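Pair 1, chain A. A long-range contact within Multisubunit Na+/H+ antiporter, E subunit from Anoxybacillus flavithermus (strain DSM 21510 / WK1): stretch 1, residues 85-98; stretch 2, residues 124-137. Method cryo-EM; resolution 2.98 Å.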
# COMPACT_ATOMS: atom_id res chain seq x y z
N THR A 85 -47.40 -30.45 6.66
CA THR A 85 -47.92 -29.16 7.08
C THR A 85 -47.67 -28.03 6.10
O THR A 85 -48.38 -27.01 6.16
CB THR A 85 -47.33 -28.78 8.45
OG1 THR A 85 -45.90 -28.76 8.35
CG2 THR A 85 -47.75 -29.78 9.52
N ILE A 86 -46.71 -28.16 5.19
CA ILE A 86 -46.30 -27.03 4.37
C ILE A 86 -47.29 -26.81 3.23
O ILE A 86 -48.06 -27.70 2.85
CB ILE A 86 -44.87 -27.21 3.85
CG1 ILE A 86 -44.77 -28.49 3.02
CG2 ILE A 86 -43.89 -27.24 5.00
CD1 ILE A 86 -43.44 -28.67 2.33
N GLN A 87 -47.29 -25.59 2.70
CA GLN A 87 -48.16 -25.14 1.61
C GLN A 87 -47.33 -24.36 0.60
O GLN A 87 -46.85 -23.27 0.91
CB GLN A 87 -49.29 -24.27 2.15
CG GLN A 87 -50.31 -25.00 3.00
CD GLN A 87 -51.14 -25.98 2.21
OE1 GLN A 87 -50.96 -27.19 2.31
NE2 GLN A 87 -52.09 -25.46 1.44
N PRO A 88 -47.13 -24.87 -0.61
CA PRO A 88 -46.23 -24.22 -1.56
C PRO A 88 -46.89 -23.03 -2.24
O PRO A 88 -48.11 -22.89 -2.27
CB PRO A 88 -45.93 -25.33 -2.57
CG PRO A 88 -47.19 -26.13 -2.58
CD PRO A 88 -47.72 -26.11 -1.17
N ALA A 89 -46.04 -22.17 -2.81
CA ALA A 89 -46.54 -21.04 -3.58
C ALA A 89 -45.49 -20.61 -4.58
O ALA A 89 -44.29 -20.76 -4.34
CB ALA A 89 -46.92 -19.86 -2.67
N ILE A 90 -45.94 -20.06 -5.71
CA ILE A 90 -45.09 -19.33 -6.64
C ILE A 90 -45.80 -18.02 -6.96
O ILE A 90 -46.97 -18.04 -7.36
CB ILE A 90 -44.80 -20.12 -7.93
CG1 ILE A 90 -43.93 -21.34 -7.65
CG2 ILE A 90 -44.13 -19.25 -8.97
CD1 ILE A 90 -43.76 -22.25 -8.84
N PHE A 91 -45.11 -16.90 -6.77
CA PHE A 91 -45.76 -15.61 -6.91
C PHE A 91 -44.80 -14.60 -7.52
O PHE A 91 -43.58 -14.76 -7.49
CB PHE A 91 -46.32 -15.12 -5.57
CG PHE A 91 -45.27 -14.85 -4.52
CD1 PHE A 91 -44.79 -15.88 -3.73
CD2 PHE A 91 -44.83 -13.56 -4.28
CE1 PHE A 91 -43.85 -15.63 -2.75
CE2 PHE A 91 -43.90 -13.31 -3.30
CZ PHE A 91 -43.41 -14.35 -2.53
N ALA A 92 -45.39 -13.55 -8.09
CA ALA A 92 -44.65 -12.47 -8.71
C ALA A 92 -44.46 -11.32 -7.74
O ALA A 92 -45.23 -11.14 -6.79
CB ALA A 92 -45.37 -11.96 -9.95
N LEU A 93 -43.43 -10.52 -7.99
CA LEU A 93 -43.27 -9.29 -7.26
C LEU A 93 -42.74 -8.24 -8.21
O LEU A 93 -41.84 -8.53 -9.02
CB LEU A 93 -42.35 -9.47 -6.05
CG LEU A 93 -40.88 -9.85 -6.19
CD1 LEU A 93 -39.96 -8.63 -6.15
CD2 LEU A 93 -40.49 -10.87 -5.15
N PRO A 94 -43.28 -7.03 -8.18
CA PRO A 94 -42.75 -5.96 -9.02
C PRO A 94 -41.41 -5.47 -8.50
O PRO A 94 -41.06 -5.64 -7.33
CB PRO A 94 -43.81 -4.86 -8.93
CG PRO A 94 -44.46 -5.10 -7.62
CD PRO A 94 -44.46 -6.59 -7.41
N THR A 95 -40.65 -4.85 -9.39
CA THR A 95 -39.28 -4.46 -9.10
C THR A 95 -39.03 -3.07 -9.68
O THR A 95 -39.47 -2.77 -10.79
CB THR A 95 -38.28 -5.48 -9.67
OG1 THR A 95 -38.66 -6.79 -9.26
CG2 THR A 95 -36.87 -5.22 -9.17
N GLU A 96 -38.35 -2.23 -8.91
CA GLU A 96 -37.91 -0.92 -9.36
C GLU A 96 -36.42 -0.89 -9.67
O GLU A 96 -35.91 0.14 -10.11
CB GLU A 96 -38.24 0.15 -8.32
CG GLU A 96 -39.73 0.39 -8.09
CD GLU A 96 -40.34 -0.56 -7.08
OE1 GLU A 96 -39.60 -1.38 -6.51
OE2 GLU A 96 -41.57 -0.49 -6.86
N LEU A 97 -35.73 -2.00 -9.47
CA LEU A 97 -34.27 -2.05 -9.54
C LEU A 97 -33.84 -2.19 -10.99
O LEU A 97 -34.39 -2.99 -11.74
CB LEU A 97 -33.74 -3.22 -8.70
CG LEU A 97 -33.64 -3.15 -7.17
CD1 LEU A 97 -34.99 -3.19 -6.47
CD2 LEU A 97 -32.80 -4.29 -6.65
N LYS A 98 -32.83 -1.40 -11.39
CA LYS A 98 -32.48 -1.25 -12.79
C LYS A 98 -31.22 -2.01 -13.18
O LYS A 98 -31.26 -2.82 -14.11
CB LYS A 98 -32.34 0.23 -13.13
CG LYS A 98 -33.59 1.03 -12.86
CD LYS A 98 -34.73 0.58 -13.74
CE LYS A 98 -35.94 1.46 -13.54
NZ LYS A 98 -36.52 1.25 -12.19
N ASP A 124 -37.67 -8.53 -19.15
CA ASP A 124 -37.61 -7.16 -18.67
C ASP A 124 -37.12 -7.16 -17.23
O ASP A 124 -37.37 -8.09 -16.46
CB ASP A 124 -39.00 -6.52 -18.76
CG ASP A 124 -38.99 -5.02 -18.53
OD1 ASP A 124 -37.90 -4.42 -18.38
OD2 ASP A 124 -40.09 -4.43 -18.49
N GLY A 125 -36.42 -6.09 -16.85
CA GLY A 125 -36.01 -5.96 -15.46
C GLY A 125 -37.09 -5.33 -14.61
O GLY A 125 -36.87 -4.30 -13.97
N SER A 126 -38.27 -5.94 -14.59
CA SER A 126 -39.46 -5.32 -14.02
C SER A 126 -40.25 -6.20 -13.08
O SER A 126 -41.02 -5.66 -12.28
CB SER A 126 -40.39 -4.84 -15.15
OG SER A 126 -40.88 -5.94 -15.90
N THR A 127 -40.10 -7.52 -13.13
CA THR A 127 -40.76 -8.38 -12.16
C THR A 127 -39.91 -9.62 -11.91
O THR A 127 -39.08 -10.03 -12.73
CB THR A 127 -42.19 -8.76 -12.58
OG1 THR A 127 -42.84 -9.45 -11.51
CG2 THR A 127 -42.20 -9.64 -13.81
N LEU A 128 -40.12 -10.20 -10.73
CA LEU A 128 -39.32 -11.32 -10.25
C LEU A 128 -40.28 -12.36 -9.69
O LEU A 128 -41.08 -12.04 -8.81
CB LEU A 128 -38.32 -10.85 -9.19
CG LEU A 128 -37.20 -11.73 -8.63
CD1 LEU A 128 -36.02 -10.86 -8.28
CD2 LEU A 128 -37.65 -12.47 -7.40
N TYR A 129 -40.20 -13.58 -10.20
CA TYR A 129 -41.02 -14.67 -9.68
C TYR A 129 -40.23 -15.40 -8.60
O TYR A 129 -39.00 -15.36 -8.59
CB TYR A 129 -41.43 -15.60 -10.81
CG TYR A 129 -42.29 -14.91 -11.85
CD1 TYR A 129 -43.65 -14.77 -11.67
CD2 TYR A 129 -41.72 -14.35 -12.98
CE1 TYR A 129 -44.43 -14.13 -12.61
CE2 TYR A 129 -42.48 -13.70 -13.92
CZ TYR A 129 -43.83 -13.59 -13.73
OH TYR A 129 -44.61 -12.95 -14.67
N ILE A 130 -40.94 -16.02 -7.67
CA ILE A 130 -40.29 -16.56 -6.48
C ILE A 130 -41.19 -17.63 -5.86
O ILE A 130 -42.42 -17.50 -5.84
CB ILE A 130 -39.95 -15.41 -5.49
CG1 ILE A 130 -39.26 -15.90 -4.22
CG2 ILE A 130 -41.14 -14.55 -5.24
CD1 ILE A 130 -38.60 -14.80 -3.48
N HIS A 131 -40.55 -18.70 -5.38
CA HIS A 131 -41.22 -19.86 -4.83
C HIS A 131 -41.19 -19.80 -3.30
O HIS A 131 -40.13 -19.98 -2.69
CB HIS A 131 -40.57 -21.14 -5.35
CG HIS A 131 -41.18 -22.40 -4.82
ND1 HIS A 131 -40.76 -23.00 -3.65
CD2 HIS A 131 -42.18 -23.18 -5.30
CE1 HIS A 131 -41.47 -24.08 -3.43
NE2 HIS A 131 -42.34 -24.22 -4.42
N ALA A 132 -42.35 -19.56 -2.70
CA ALA A 132 -42.49 -19.57 -1.26
C ALA A 132 -42.73 -20.99 -0.75
O ALA A 132 -43.57 -21.72 -1.28
CB ALA A 132 -43.65 -18.68 -0.83
N LEU A 133 -42.01 -21.34 0.32
CA LEU A 133 -42.13 -22.67 0.91
C LEU A 133 -43.42 -22.81 1.72
O LEU A 133 -44.11 -23.83 1.61
CB LEU A 133 -40.92 -22.94 1.80
CG LEU A 133 -40.88 -24.33 2.43
CD1 LEU A 133 -40.87 -25.37 1.35
CD2 LEU A 133 -39.65 -24.47 3.31
N ASN A 134 -43.74 -21.82 2.54
CA ASN A 134 -44.98 -21.78 3.30
C ASN A 134 -45.84 -20.64 2.78
O ASN A 134 -45.45 -19.47 2.88
CB ASN A 134 -44.72 -21.60 4.79
CG ASN A 134 -44.21 -22.86 5.45
OD1 ASN A 134 -44.71 -23.95 5.19
ND2 ASN A 134 -43.21 -22.72 6.31
N SER A 135 -47.01 -20.97 2.22
CA SER A 135 -47.83 -19.94 1.59
C SER A 135 -48.53 -19.03 2.61
O SER A 135 -48.31 -17.81 2.55
CB SER A 135 -48.78 -20.56 0.57
OG SER A 135 -49.59 -19.58 -0.05
N PRO A 136 -49.35 -19.53 3.56
CA PRO A 136 -50.03 -18.56 4.44
C PRO A 136 -49.14 -18.01 5.53
O PRO A 136 -49.50 -16.99 6.13
CB PRO A 136 -51.18 -19.38 5.04
CG PRO A 136 -50.63 -20.71 5.14
CD PRO A 136 -49.74 -20.90 3.94
N ASP A 137 -47.99 -18.63 5.81
CA ASP A 137 -47.11 -18.16 6.87
C ASP A 137 -46.35 -16.91 6.44
O ASP A 137 -46.42 -15.87 7.09
CB ASP A 137 -46.14 -19.27 7.29
CG ASP A 137 -46.84 -20.43 7.98
OD1 ASP A 137 -47.88 -20.20 8.63
OD2 ASP A 137 -46.34 -21.57 7.87

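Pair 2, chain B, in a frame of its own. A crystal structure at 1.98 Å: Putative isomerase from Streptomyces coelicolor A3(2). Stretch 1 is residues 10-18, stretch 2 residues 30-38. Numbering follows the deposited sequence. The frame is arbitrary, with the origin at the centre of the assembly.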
# COMPACT_ATOMS: atom_id res chain seq x y z
N VAL B 10 9.87 -0.33 -20.29
CA VAL B 10 9.29 -1.16 -19.25
C VAL B 10 10.01 -2.49 -19.07
O VAL B 10 10.33 -3.18 -20.04
CB VAL B 10 7.80 -1.46 -19.58
CG1 VAL B 10 7.10 -2.01 -18.35
CG2 VAL B 10 7.12 -0.19 -20.07
N TRP B 11 10.26 -2.84 -17.82
CA TRP B 11 10.92 -4.10 -17.48
C TRP B 11 10.05 -4.82 -16.46
O TRP B 11 9.36 -4.18 -15.68
CB TRP B 11 12.28 -3.87 -16.80
CG TRP B 11 13.36 -3.28 -17.66
CD1 TRP B 11 14.30 -3.96 -18.39
CD2 TRP B 11 13.67 -1.89 -17.82
NE1 TRP B 11 15.17 -3.08 -18.98
CE2 TRP B 11 14.80 -1.80 -18.65
CE3 TRP B 11 13.09 -0.70 -17.33
CZ2 TRP B 11 15.38 -0.57 -19.01
CZ3 TRP B 11 13.66 0.52 -17.69
CH2 TRP B 11 14.79 0.58 -18.52
N VAL B 12 10.07 -6.15 -16.50
CA VAL B 12 9.34 -6.95 -15.53
C VAL B 12 10.47 -7.67 -14.81
O VAL B 12 11.35 -8.24 -15.45
CB VAL B 12 8.40 -7.98 -16.19
CG1 VAL B 12 7.78 -8.87 -15.11
CG2 VAL B 12 7.28 -7.26 -16.93
N VAL B 13 10.46 -7.63 -13.48
CA VAL B 13 11.52 -8.26 -12.72
C VAL B 13 11.03 -9.12 -11.57
O VAL B 13 9.91 -8.94 -11.07
CB VAL B 13 12.47 -7.19 -12.15
CG1 VAL B 13 13.03 -6.33 -13.27
CG2 VAL B 13 11.71 -6.31 -11.16
N ASN B 14 11.87 -10.07 -11.15
CA ASN B 14 11.58 -10.98 -10.04
C ASN B 14 12.64 -10.70 -8.98
O ASN B 14 13.83 -10.81 -9.26
CB ASN B 14 11.72 -12.44 -10.47
CG ASN B 14 10.60 -12.92 -11.37
OD1 ASN B 14 9.67 -12.17 -11.68
ND2 ASN B 14 10.68 -14.19 -11.79
N LEU B 15 12.22 -10.34 -7.78
CA LEU B 15 13.19 -10.10 -6.72
C LEU B 15 12.89 -11.03 -5.57
O LEU B 15 11.73 -11.36 -5.30
CB LEU B 15 13.16 -8.64 -6.24
CG LEU B 15 13.85 -7.65 -7.17
CD1 LEU B 15 13.00 -7.43 -8.40
CD2 LEU B 15 14.07 -6.34 -6.45
N PRO B 16 13.95 -11.49 -4.87
CA PRO B 16 13.79 -12.40 -3.74
C PRO B 16 13.20 -11.70 -2.52
O PRO B 16 13.32 -10.48 -2.37
CB PRO B 16 15.22 -12.86 -3.49
CG PRO B 16 16.01 -11.61 -3.77
CD PRO B 16 15.37 -11.13 -5.06
N LEU B 17 12.55 -12.48 -1.67
CA LEU B 17 11.96 -11.96 -0.44
C LEU B 17 12.42 -12.84 0.71
O LEU B 17 12.57 -14.05 0.56
CB LEU B 17 10.44 -11.99 -0.52
CG LEU B 17 9.80 -11.06 -1.55
CD1 LEU B 17 8.31 -11.38 -1.64
CD2 LEU B 17 10.03 -9.61 -1.16
N VAL B 18 12.65 -12.21 1.86
CA VAL B 18 13.10 -12.92 3.04
C VAL B 18 12.43 -12.37 4.28
O VAL B 18 12.33 -11.15 4.46
CB VAL B 18 14.63 -12.80 3.22
CG1 VAL B 18 15.05 -13.45 4.54
CG2 VAL B 18 15.34 -13.46 2.05
N GLY B 30 9.45 -15.40 -3.60
CA GLY B 30 9.87 -14.35 -4.52
C GLY B 30 8.72 -13.45 -4.93
O GLY B 30 7.55 -13.77 -4.68
N GLU B 31 9.04 -12.33 -5.57
CA GLU B 31 8.02 -11.39 -6.00
C GLU B 31 8.28 -10.79 -7.39
O GLU B 31 9.43 -10.59 -7.78
CB GLU B 31 7.91 -10.27 -4.96
CG GLU B 31 6.91 -9.20 -5.29
CD GLU B 31 6.81 -8.18 -4.19
OE1 GLU B 31 6.00 -8.37 -3.25
OE2 GLU B 31 7.57 -7.19 -4.25
N THR B 32 7.21 -10.52 -8.12
CA THR B 32 7.33 -9.95 -9.45
C THR B 32 6.80 -8.52 -9.48
O THR B 32 5.73 -8.24 -8.93
CB THR B 32 6.57 -10.83 -10.48
OG1 THR B 32 7.18 -12.12 -10.56
CG2 THR B 32 6.59 -10.19 -11.85
N ARG B 33 7.55 -7.62 -10.11
CA ARG B 33 7.17 -6.21 -10.21
C ARG B 33 7.50 -5.64 -11.59
O ARG B 33 8.43 -6.11 -12.26
CB ARG B 33 7.91 -5.38 -9.16
CG ARG B 33 7.79 -5.90 -7.73
CD ARG B 33 6.40 -5.67 -7.16
NE ARG B 33 6.11 -4.25 -6.99
CZ ARG B 33 5.04 -3.78 -6.36
NH1 ARG B 33 4.16 -4.62 -5.82
NH2 ARG B 33 4.85 -2.47 -6.25
N THR B 34 6.75 -4.63 -12.01
CA THR B 34 6.97 -3.97 -13.29
C THR B 34 7.65 -2.63 -13.01
O THR B 34 7.17 -1.85 -12.19
CB THR B 34 5.64 -3.72 -14.04
OG1 THR B 34 5.10 -4.96 -14.51
CG2 THR B 34 5.87 -2.79 -15.24
N VAL B 35 8.77 -2.37 -13.69
CA VAL B 35 9.49 -1.12 -13.51
C VAL B 35 9.43 -0.29 -14.79
O VAL B 35 9.57 -0.83 -15.89
CB VAL B 35 10.97 -1.36 -13.15
CG1 VAL B 35 11.66 -0.04 -12.87
CG2 VAL B 35 11.07 -2.28 -11.94
N VAL B 36 9.24 1.01 -14.64
CA VAL B 36 9.13 1.90 -15.79
C VAL B 36 10.12 3.05 -15.69
O VAL B 36 10.39 3.54 -14.60
CB VAL B 36 7.70 2.48 -15.90
CG1 VAL B 36 7.62 3.48 -17.05
CG2 VAL B 36 6.70 1.35 -16.07
N ARG B 37 10.68 3.46 -16.83
CA ARG B 37 11.61 4.59 -16.87
C ARG B 37 11.11 5.60 -17.89
O ARG B 37 10.87 5.26 -19.05
CB ARG B 37 13.03 4.17 -17.26
CG ARG B 37 14.00 5.37 -17.40
CD ARG B 37 15.40 4.96 -17.89
NE ARG B 37 15.35 4.38 -19.22
CZ ARG B 37 16.30 3.59 -19.74
NH1 ARG B 37 17.39 3.30 -19.05
NH2 ARG B 37 16.13 3.09 -20.96
N VAL B 38 10.97 6.85 -17.46
CA VAL B 38 10.53 7.89 -18.37
C VAL B 38 11.73 8.78 -18.69
O VAL B 38 12.30 9.40 -17.80
CB VAL B 38 9.39 8.73 -17.76
CG1 VAL B 38 9.07 9.92 -18.66
CG2 VAL B 38 8.16 7.86 -17.57

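The sharpest difference lies at the position where Phe A91 of pair 1 coincides with Val B13 of pair 2. In pair 1 the ring carries the packing: Phe A91 has chi1 of 64° (p), and Ile A130 CG2 sits 3.6 Å from the centroid of the Phe A91 ring, 16° off its normal, a CH-pi contact over the face. Ala A132 CB lies at the edge of the same ring, 3.6 Å from Phe A91 CE1. In pair 2 the matching residues are Val B13, Arg B33 and Val B35. Val B13 CG2 reaches Val B35 CG2 at 4.2 Å, whereas the end of Arg B33 leads away from the partner strand and is hydrogen-bonded elsewhere in the structure.

These differences rest on nearly one backbone. Fourteen central residues superpose with an RMSD of 0.3 Å, and in both pairs the antiparallel strands have N-to-C directions 153° apart. The hydrogen-bonded pairs Ala A89–Ala A132, Phe A91–Ile A130 and Leu A93–Leu A128 match Trp B11–Val B35, Val B13–Arg B33 and Leu B15–Glu B31. Bond quality differs: N-H...acceptor angles across these pairs run from 152° to 172° in pair 2 but from 126° to 164° in pair 1, where the bond from Ala A132 N to Ala A89 O, 2.8 Å long, is weak.

Where Ala A89 matches Trp B11, the size relation reverses. Ala A89 CB simply meets Ala A132 CB at 3.9 Å. Trp B11 instead extends along its partner strand, and its CH2 lies 3.6 Å from Arg B37 CZ; the guanidinium presents a face to the edge of the indole. The other stretch covers 102 Å² of Trp B11 against 58 Å² of Ala A89.

On the opposite sheet face, Ala A92–Tyr A129 matches Asn B14–Thr B32. Pair 1 combines a small residue with an aromatic one, Ala A92 CB being 3.6 Å from Tyr A129 CE1. Pair 2 brings polar side chains together, with Asn B14 OD1 2.7 Å from Thr B32 OG1.

At the strand end, the prolines Pro A94 and Pro B16 coincide, with side-chain centres 0.5 Å apart, but their partners Thr A127 and Gly B30 differ. Thr A127 OG1 donates a hydrogen bond to Leu A93 O at 2.8 Å, supplementing the backbone bond from Leu A128 N to that oxygen, 2.9 Å long. Glycine has no side chain to do this. Nearby, Leu B17, which matches Thr A95, contributes an apolar contact, its CD1 lying 3.5 Å from Glu B31 CB.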